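Methylaspartate ammonia-lyase (Citrobacter amalonaticus, PDB 1KKO) probably catalyses the reversible, magnesium-dependent anti elimination of ammonia from (2S,3S)-3-methyl-L-aspartate to give mesaconate, working as a homodimer. Local coordinates at residues F15-Q20 with L83-H88; Q20-N25 with T44-A49. One frame throughout, in Å; residues are numbered along the deposited sequence.

Contact 1 of 2, residues F15-Q20 with L83-H88; sequences FYFDDQ and LFLAEH
Phe17 lays its ring against the chain from Leu83 to Leu85, the run that leads into helix 86-101. Both pieces belong to the N-terminal part of an enolase-superfamily enzyme, where an antiparallel sheet packs beside helices; Phe17 stands near the end of its edge strand, 3-18. Side-chain packing is apolar and no hydrogen bond crosses, though a backbone carbonyl also abuts the ring. The CB of Phe17 points toward Leu83-Leu85, and CG, anti to the carbonyl carbon (chi1 -68°), sets the ring against Leu83 CB. Phe17 CB lies 4.2 Å from Leu83 CD1, and Phe17 CG 3.8 Å from Leu83 CB. That Leu83 CB sits over one face of the Phe17 ring in a CH-pi contact, 15° off the ring normal. Leu85 CD2 comes obliquely to the ring, 4.0 Å from Phe17 CE2, the two side chains sliding past each other in opposite directions. At the far end Phe17 CZ meets Phe84 CB at 4.0 Å, while the Phe84 ring turns away to pack against Phe89, His127 and helix 128-146. Beyond the two segments, the Phe17 side chain also touches Asn362, and it lies about 8 Å from that of Thr360, a substrate-binding residue. The backbone carbonyl of Phe84 is buried here without a polar partner in the model: Phe84 O approaches the ring obliquely, 3.2 Å from Phe17 CE2.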
# COMPACT_ATOMS: atom_id res chain seq x y z
N PHE A 15 -3.08 8.76 0.55
CA PHE A 15 -2.56 9.76 1.46
C PHE A 15 -3.64 10.80 1.76
O PHE A 15 -4.78 10.43 2.07
CB PHE A 15 -1.18 10.31 1.05
CG PHE A 15 -0.38 10.79 2.24
CD1 PHE A 15 -0.06 9.90 3.26
CD2 PHE A 15 -0.00 12.11 2.37
CE1 PHE A 15 0.59 10.32 4.38
CE2 PHE A 15 0.68 12.52 3.50
CZ PHE A 15 0.97 11.63 4.50
N TYR A 16 -3.26 12.07 1.71
CA TYR A 16 -4.08 13.20 2.10
C TYR A 16 -3.93 14.30 1.08
O TYR A 16 -2.92 14.39 0.38
CB TYR A 16 -3.64 13.71 3.52
CG TYR A 16 -3.88 12.61 4.49
CD1 TYR A 16 -2.98 11.57 4.60
CD2 TYR A 16 -5.08 12.51 5.17
CE1 TYR A 16 -3.27 10.47 5.37
CE2 TYR A 16 -5.37 11.42 5.94
CZ TYR A 16 -4.47 10.40 6.03
OH TYR A 16 -4.76 9.28 6.76
N PHE A 17 -4.97 15.12 0.97
CA PHE A 17 -4.88 16.39 0.27
C PHE A 17 -4.42 17.41 1.31
O PHE A 17 -5.08 17.58 2.34
CB PHE A 17 -6.23 16.83 -0.27
CG PHE A 17 -6.75 15.98 -1.39
CD1 PHE A 17 -6.05 15.88 -2.57
CD2 PHE A 17 -7.95 15.30 -1.27
CE1 PHE A 17 -6.53 15.10 -3.60
CE2 PHE A 17 -8.42 14.54 -2.32
CZ PHE A 17 -7.70 14.44 -3.47
N ASP A 18 -3.30 18.07 1.03
CA ASP A 18 -2.75 19.07 1.93
C ASP A 18 -2.73 20.42 1.24
O ASP A 18 -2.38 20.54 0.06
CB ASP A 18 -1.31 18.73 2.28
CG ASP A 18 -1.19 17.64 3.31
OD1 ASP A 18 -2.20 17.28 3.96
OD2 ASP A 18 -0.08 17.11 3.52
N ASP A 19 -3.12 21.44 2.00
CA ASP A 19 -3.10 22.81 1.52
C ASP A 19 -1.66 23.30 1.67
O ASP A 19 -1.25 23.76 2.74
CB ASP A 19 -4.09 23.63 2.34
CG ASP A 19 -4.19 25.05 1.88
OD1 ASP A 19 -3.25 25.55 1.25
OD2 ASP A 19 -5.21 25.71 2.16
N GLN A 20 -0.86 23.13 0.61
CA GLN A 20 0.57 23.43 0.65
C GLN A 20 0.82 24.87 1.02
O GLN A 20 1.77 25.17 1.76
CB GLN A 20 1.22 23.14 -0.70
CG GLN A 20 2.72 23.10 -0.64
CD GLN A 20 3.34 22.79 -1.97
OE1 GLN A 20 2.67 22.84 -2.99
NE2 GLN A 20 4.62 22.46 -1.96
N LEU A 83 -8.37 20.06 -5.44
CA LEU A 83 -8.49 18.76 -4.78
C LEU A 83 -9.75 18.08 -5.30
O LEU A 83 -10.70 18.73 -5.75
CB LEU A 83 -8.47 18.86 -3.25
CG LEU A 83 -9.74 19.32 -2.52
CD1 LEU A 83 -9.43 19.40 -1.04
CD2 LEU A 83 -10.26 20.65 -3.02
N PHE A 84 -9.73 16.77 -5.19
CA PHE A 84 -10.69 15.91 -5.85
C PHE A 84 -11.47 15.10 -4.84
O PHE A 84 -10.94 14.15 -4.25
CB PHE A 84 -9.90 14.99 -6.79
CG PHE A 84 -10.75 14.05 -7.58
CD1 PHE A 84 -11.45 14.50 -8.69
CD2 PHE A 84 -10.82 12.71 -7.24
CE1 PHE A 84 -12.23 13.62 -9.42
CE2 PHE A 84 -11.60 11.85 -7.98
CZ PHE A 84 -12.30 12.30 -9.06
N LEU A 85 -12.74 15.47 -4.65
CA LEU A 85 -13.61 14.80 -3.68
C LEU A 85 -14.74 14.02 -4.35
O LEU A 85 -15.41 14.53 -5.24
CB LEU A 85 -14.18 15.83 -2.71
CG LEU A 85 -13.15 16.63 -1.89
CD1 LEU A 85 -13.88 17.43 -0.83
CD2 LEU A 85 -12.10 15.74 -1.25
N ALA A 86 -14.93 12.78 -3.93
CA ALA A 86 -15.92 11.90 -4.56
C ALA A 86 -17.35 12.42 -4.51
O ALA A 86 -18.13 12.22 -5.46
CB ALA A 86 -15.85 10.51 -3.96
N GLU A 87 -17.71 13.09 -3.42
CA GLU A 87 -19.07 13.56 -3.22
C GLU A 87 -19.57 14.27 -4.45
O GLU A 87 -20.67 14.01 -4.92
CB GLU A 87 -19.14 14.52 -2.02
N HIS A 88 -18.75 15.18 -4.96
CA HIS A 88 -19.09 16.00 -6.10
C HIS A 88 -19.02 15.21 -7.39
O HIS A 88 -19.88 15.32 -8.26
CB HIS A 88 -18.13 17.18 -6.19

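Contact 2 of 2, residues Q20-N25 with T44-A49; sequences QQAIKN and TSVRQA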
# COMPACT_ATOMS: atom_id res chain seq x y z
N GLN A 20 -0.86 23.13 0.61
CA GLN A 20 0.57 23.43 0.65
C GLN A 20 0.82 24.87 1.02
O GLN A 20 1.77 25.17 1.76
CB GLN A 20 1.22 23.14 -0.70
CG GLN A 20 2.72 23.10 -0.64
CD GLN A 20 3.34 22.79 -1.97
OE1 GLN A 20 2.67 22.84 -2.99
NE2 GLN A 20 4.62 22.46 -1.96
N GLN A 21 -0.03 25.77 0.54
CA GLN A 21 0.16 27.18 0.83
C GLN A 21 -0.00 27.44 2.31
O GLN A 21 0.81 28.14 2.91
CB GLN A 21 -0.81 28.04 0.04
CG GLN A 21 -0.55 29.53 0.20
CD GLN A 21 0.81 29.94 -0.30
OE1 GLN A 21 1.67 30.38 0.47
NE2 GLN A 21 1.04 29.77 -1.59
N ALA A 22 -1.05 26.87 2.91
CA ALA A 22 -1.31 27.08 4.34
C ALA A 22 -0.18 26.51 5.18
O ALA A 22 0.19 27.09 6.21
CB ALA A 22 -2.63 26.47 4.74
N ILE A 23 0.38 25.39 4.75
CA ILE A 23 1.50 24.79 5.45
C ILE A 23 2.74 25.68 5.32
O ILE A 23 3.45 25.91 6.31
CB ILE A 23 1.73 23.35 4.97
CG1 ILE A 23 0.52 22.49 5.34
CG2 ILE A 23 3.00 22.76 5.57
CD1 ILE A 23 0.45 21.18 4.62
N LYS A 24 2.99 26.17 4.11
CA LYS A 24 4.12 27.08 3.88
C LYS A 24 3.96 28.34 4.71
O LYS A 24 4.95 28.92 5.16
CB LYS A 24 4.19 27.50 2.41
CG LYS A 24 4.67 26.43 1.48
CD LYS A 24 4.75 26.94 0.06
CE LYS A 24 6.05 27.68 -0.18
NZ LYS A 24 6.26 27.98 -1.62
N ASN A 25 2.72 28.78 4.85
CA ASN A 25 2.38 29.97 5.64
C ASN A 25 2.74 29.79 7.12
O ASN A 25 2.75 30.76 7.85
CB ASN A 25 0.89 30.30 5.55
CG ASN A 25 0.46 30.82 4.17
OD1 ASN A 25 -0.73 31.06 3.92
ND2 ASN A 25 1.41 30.98 3.28
N THR A 44 -11.41 22.81 2.80
CA THR A 44 -12.17 23.22 3.98
C THR A 44 -11.37 22.96 5.26
O THR A 44 -11.75 23.42 6.33
CB THR A 44 -13.53 22.54 4.05
OG1 THR A 44 -13.39 21.13 3.81
CG2 THR A 44 -14.44 23.03 2.94
N SER A 45 -10.27 22.22 5.15
CA SER A 45 -9.32 22.02 6.25
C SER A 45 -7.93 22.04 5.62
O SER A 45 -7.80 21.80 4.42
CB SER A 45 -9.51 20.69 6.98
OG SER A 45 -10.76 20.64 7.63
N VAL A 46 -6.89 22.29 6.40
CA VAL A 46 -5.54 22.32 5.84
C VAL A 46 -5.15 20.93 5.32
O VAL A 46 -4.47 20.81 4.29
CB VAL A 46 -4.51 22.86 6.85
CG1 VAL A 46 -3.11 22.74 6.30
CG2 VAL A 46 -4.80 24.33 7.16
N ARG A 47 -5.59 19.89 6.02
CA ARG A 47 -5.35 18.52 5.61
C ARG A 47 -6.68 17.78 5.58
O ARG A 47 -7.44 17.84 6.55
CB ARG A 47 -4.36 17.85 6.57
CG ARG A 47 -4.26 16.36 6.46
CD ARG A 47 -3.06 15.82 7.18
NE ARG A 47 -1.85 16.05 6.41
CZ ARG A 47 -0.63 15.85 6.86
NH1 ARG A 47 0.40 16.02 6.05
NH2 ARG A 47 -0.43 15.50 8.13
N GLN A 48 -6.94 17.10 4.47
CA GLN A 48 -8.17 16.35 4.25
C GLN A 48 -7.84 14.95 3.76
O GLN A 48 -6.84 14.74 3.07
CB GLN A 48 -9.06 17.07 3.21
CG GLN A 48 -9.60 18.39 3.73
CD GLN A 48 -10.45 19.13 2.73
OE1 GLN A 48 -10.27 20.33 2.55
NE2 GLN A 48 -11.37 18.43 2.07
N ALA A 49 -8.65 13.99 4.14
CA ALA A 49 -8.48 12.62 3.66
C ALA A 49 -8.39 12.58 2.14
O ALA A 49 -9.18 13.20 1.45
CB ALA A 49 -9.63 11.77 4.10
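Val46 offers both of its methyls to the short helix 20-24. Val46 CG2 lies 3.9 Å from Ala22 CB, and Val46 CG1 reaches CG1 of Ile23 at 3.8 Å while also coming within 4.1 Å of Ala22 CB. The alanine methyl therefore faces the fork of the valine, and the isoleucine crosses one prong at a slant. Ile23 takes part through its longer branch: CG1 is anti to the carbonyl carbon (chi1 -65°), which swings the branch round to Val46. No hydrogen bond crosses between the segments, so this is plain apolar packing, joining one face of the helix to the residue just before strand 47-59.

The next shell positions the two backbones. On the helix side, Asp19 occupies the N-cap position and its OD1 accepts a hydrogen bond from Ala22 N, the backbone amide of the residue whose methyl meets the valine. On the other side, the side-chain amide of Gln48 folds back on the chain ahead of Val46. Gln48 OE1 accepts from Thr44 N at 2.7 Å and from Ser45 N at 3.2 Å, both from the same face of the amide. The first donor is tilted 32° from the carbonyl plane and the second stands 45° out of it. This double grip ties the approach to Val46 to the strand that follows.

Farther out, Tyr34 of strand 33-34 touches Ile23, Val46 and Arg47. Arg47 also makes a cation-pi contact with Phe32. Helix 20-24 follows edge strand 3-18 after the single residue Asp19 and packs beside the start of the neighbouring strand 47-59, with strand 33-34 bordering both sides of the contact.

In the fold
From the N terminus the chain runs along strand 3-18 into helix 20-24, so contacts 1 and 2 begin back to back and share Gln20. Contact 2 closes the shorter loop when the chain returns at 44-49 to enter strand 47-59. Contact 1 closes the longer one at 83-88, after strand 64-69, and contact 2 is nested inside it. The two meet at the end where strands 3-18 and 47-59 pair: Asp19 N, just past the one, lies 2.7 Å from Val46 O, just before the other, a probable hydrogen bond, and Asp18 OD1 makes a 2.8 Å salt bridge with Arg47 NE. Together they tie strand 3-18 to the lead-in of helix 86-101, and helix 20-24 to the start of strand 47-59.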